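Local coordinates for ribokinase, putative (Burkholderia thailandensis, PDB 3B1N), which probably phosphorylates nucleosides, as a pfkB-family kinase of the ribokinase clan that binds inosine, mizoribine and adenine nucleotides, at residues M67-A72 against S125-A130. Sequence-based numbering, arbitrary orientation.
Sequences MGTLGA and SHVNHA
In the Rossmann-like fold of this ribokinase-clan enzyme, M67 and T69, on strand 64-71 of the large mixed sheet, meet S125, N128 and A130 in the loop that leads toward strand 138-141. Alternation along a strand is at work here: M67 and T69 both turn toward the loop, with G68 between them. M67 sets CG anti to its backbone N (chi1 178°) and slides past N128 in the opposite direction, its CG 3.6 Å from N128 CB. M67 SD lies 3.7 Å from A130 CA, and the bend at chi3 (-87°) puts M67 CE 3.7 Å from H129 O. T69 presents two different branches: OG1 sits 3.6 Å from S125 CA, while the T69 and V127 side chains cross at about a right angle, with T69 CG2 3.9 Å from V127 CG2. The hydroxyl is hydrogen-bonded to A121 O. Within the loop, N128 N donates to S125 O at 3.2 Å, closing the short 3-10 turn. L4 and C6 of strand 3-6 also pack on both M67 and A130. The loop is thus seated on the strand chiefly by van der Waals contact, in which the M67 thioether and the T69 side chain meet side-chain and backbone atoms, while the buried threonine hydroxyl is satisfied by a backbone carbonyl outside the interface.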
ATOM      1  N   MET B  67      -3.918  26.332  -3.858  1.00  9.64           N
ATOM      2  CA  MET B  67      -2.925  26.567  -4.907  1.00  9.98           C
ATOM      3  C   MET B  67      -2.283  25.237  -5.215  1.00  9.87           C
ATOM      4  O   MET B  67      -1.591  24.664  -4.357  1.00 12.80           O
ATOM      5  CB  MET B  67      -1.886  27.560  -4.437  1.00 11.15           C
ATOM      6  CG  MET B  67      -0.792  27.791  -5.522  1.00 11.90           C
ATOM      7  SD  MET B  67       0.357  29.159  -5.145  1.00 13.99           S
ATOM      8  CE  MET B  67      -0.570  30.525  -5.851  1.00 14.19           C
ATOM      9  N   GLY B  68      -2.534  24.770  -6.420  1.00 10.34           N
ATOM     10  CA  GLY B  68      -2.003  23.459  -6.844  1.00 10.20           C
ATOM     11  C   GLY B  68      -2.308  23.228  -8.295  1.00 10.90           C
ATOM     12  O   GLY B  68      -3.031  24.029  -8.943  1.00 11.25           O
ATOM     13  N   THR B  69      -1.786  22.115  -8.825  1.00 10.83           N
ATOM     14  CA  THR B  69      -2.017  21.763 -10.217  1.00 11.76           C
ATOM     15  C   THR B  69      -2.823  20.467 -10.358  1.00 11.10           C
ATOM     16  O   THR B  69      -2.602  19.511  -9.585  1.00 13.66           O
ATOM     17  CB  THR B  69      -0.641  21.600 -10.957  1.00 12.05           C
ATOM     18  OG1 THR B  69       0.253  20.856 -10.120  1.00 13.55           O
ATOM     19  CG2 THR B  69      -0.009  22.966 -11.169  1.00 13.56           C
ATOM     20  N   LEU B  70      -3.752  20.481 -11.314  1.00  9.37           N
ATOM     21  CA  LEU B  70      -4.568  19.325 -11.744  1.00 10.57           C
ATOM     22  C   LEU B  70      -4.279  19.009 -13.217  1.00 10.63           C
ATOM     23  O   LEU B  70      -3.662  19.831 -13.927  1.00 12.34           O
ATOM     24  CB  LEU B  70      -6.071  19.599 -11.607  1.00 10.39           C
ATOM     25  CG  LEU B  70      -6.563  19.535 -10.155  1.00  9.30           C
ATOM     26  CD1 LEU B  70      -8.001  20.151 -10.163  1.00 11.26           C
ATOM     27  CD2 LEU B  70      -6.570  18.083  -9.676  1.00 11.35           C
ATOM     28  N   GLY B  71      -4.668  17.816 -13.653  1.00 11.26           N
ATOM     29  CA  GLY B  71      -4.440  17.419 -15.073  1.00 11.90           C
ATOM     30  C   GLY B  71      -5.767  17.468 -15.816  1.00 11.77           C
ATOM     31  O   GLY B  71      -6.754  16.940 -15.315  1.00 11.68           O
ATOM     32  N   ALA B  72      -5.808  18.075 -17.003  1.00 12.46           N
ATOM     33  CA  ALA B  72      -7.062  18.209 -17.744  1.00 12.75           C
ATOM     34  C   ALA B  72      -7.812  16.935 -18.037  1.00 13.78           C
ATOM     35  O   ALA B  72      -9.037  16.957 -18.184  1.00 14.36           O
ATOM     36  CB  ALA B  72      -6.819  18.969 -19.059  1.00 14.37           C
ATOM     37  N   SER B 125       3.841  21.593 -10.102  1.00 12.83           N
ATOM     38  CA  SER B 125       3.229  22.543  -9.132  1.00 13.00           C
ATOM     39  C   SER B 125       3.952  23.875  -8.971  1.00 13.57           C
ATOM     40  O   SER B 125       3.324  24.864  -8.632  1.00 13.67           O
ATOM     41  CB  SER B 125       3.044  21.860  -7.768  1.00 12.34           C
ATOM     42  OG  SER B 125       4.282  21.639  -7.094  1.00 14.33           O
ATOM     43  N   HIS B 126       5.256  23.908  -9.293  1.00 13.85           N
ATOM     44  CA  HIS B 126       6.003  25.141  -9.206  1.00 13.97           C
ATOM     45  C   HIS B 126       5.633  26.167 -10.276  1.00 12.15           C
ATOM     46  O   HIS B 126       6.101  27.320 -10.178  1.00 14.94           O
ATOM     47  CB  HIS B 126       7.494  24.810  -9.327  1.00 14.81           C
ATOM     48  CG  HIS B 126       7.810  23.985 -10.535  1.00 15.01           C
ATOM     49  ND1 HIS B 126       7.680  22.610 -10.566  1.00 19.34           N
ATOM     50  CD2 HIS B 126       8.212  24.357 -11.772  1.00 18.51           C
ATOM     51  CE1 HIS B 126       7.993  22.172 -11.770  1.00 19.54           C
ATOM     52  NE2 HIS B 126       8.312  23.206 -12.523  1.00 17.67           N
ATOM     53  N   VAL B 127       4.738  25.851 -11.216  1.00 12.80           N
ATOM     54  CA  VAL B 127       4.237  26.874 -12.160  1.00 13.28           C
ATOM     55  C   VAL B 127       3.383  27.938 -11.467  1.00 14.66           C
ATOM     56  O   VAL B 127       3.266  29.070 -11.965  1.00 15.51           O
ATOM     57  CB  VAL B 127       3.483  26.343 -13.403  1.00 13.74           C
ATOM     58  CG1 VAL B 127       4.459  25.411 -14.203  1.00 15.13           C
ATOM     59  CG2 VAL B 127       2.224  25.634 -13.031  1.00 16.23           C
ATOM     60  N   ASN B 128       2.820  27.590 -10.296  1.00 14.12           N
ATOM     61  CA  ASN B 128       2.122  28.612  -9.481  1.00 14.69           C
ATOM     62  C   ASN B 128       3.105  29.226  -8.497  1.00 13.92           C
ATOM     63  O   ASN B 128       3.905  28.538  -7.842  1.00 13.20           O
ATOM     64  CB  ASN B 128       1.005  27.968  -8.635  1.00 14.79           C
ATOM     65  CG  ASN B 128      -0.245  27.571  -9.428  1.00 19.77           C
ATOM     66  OD1 ASN B 128      -0.850  26.497  -9.156  1.00 19.48           O
ATOM     67  ND2 ASN B 128      -0.699  28.425 -10.339  1.00 19.22           N
ATOM     68  N   HIS B 129       3.016  30.533  -8.333  1.00 15.51           N
ATOM     69  CA  HIS B 129       3.933  31.226  -7.441  1.00 14.55           C
ATOM     70  C   HIS B 129       3.191  31.849  -6.282  1.00 16.20           C
ATOM     71  O   HIS B 129       2.353  32.716  -6.477  1.00 16.36           O
ATOM     72  CB  HIS B 129       4.742  32.269  -8.235  1.00 17.25           C
ATOM     73  CG  HIS B 129       5.763  31.640  -9.133  1.00 17.23           C
ATOM     74  ND1 HIS B 129       7.099  31.574  -8.803  1.00 25.87           N
ATOM     75  CD2 HIS B 129       5.620  30.925 -10.270  1.00 21.64           C
ATOM     76  CE1 HIS B 129       7.750  30.925  -9.753  1.00 26.13           C
ATOM     77  NE2 HIS B 129       6.873  30.520 -10.651  1.00 21.87           N
ATOM     78  N   ALA B 130       3.487  31.374  -5.073  1.00 16.41           N
ATOM     79  CA  ALA B 130       2.715  31.776  -3.880  1.00 16.58           C
ATOM     80  C   ALA B 130       2.894  33.246  -3.528  1.00 18.34           C
ATOM     81  O   ALA B 130       1.969  33.866  -2.981  1.00 19.24           O
ATOM     82  CB  ALA B 130       3.110  30.884  -2.695  1.00 17.15           C
TER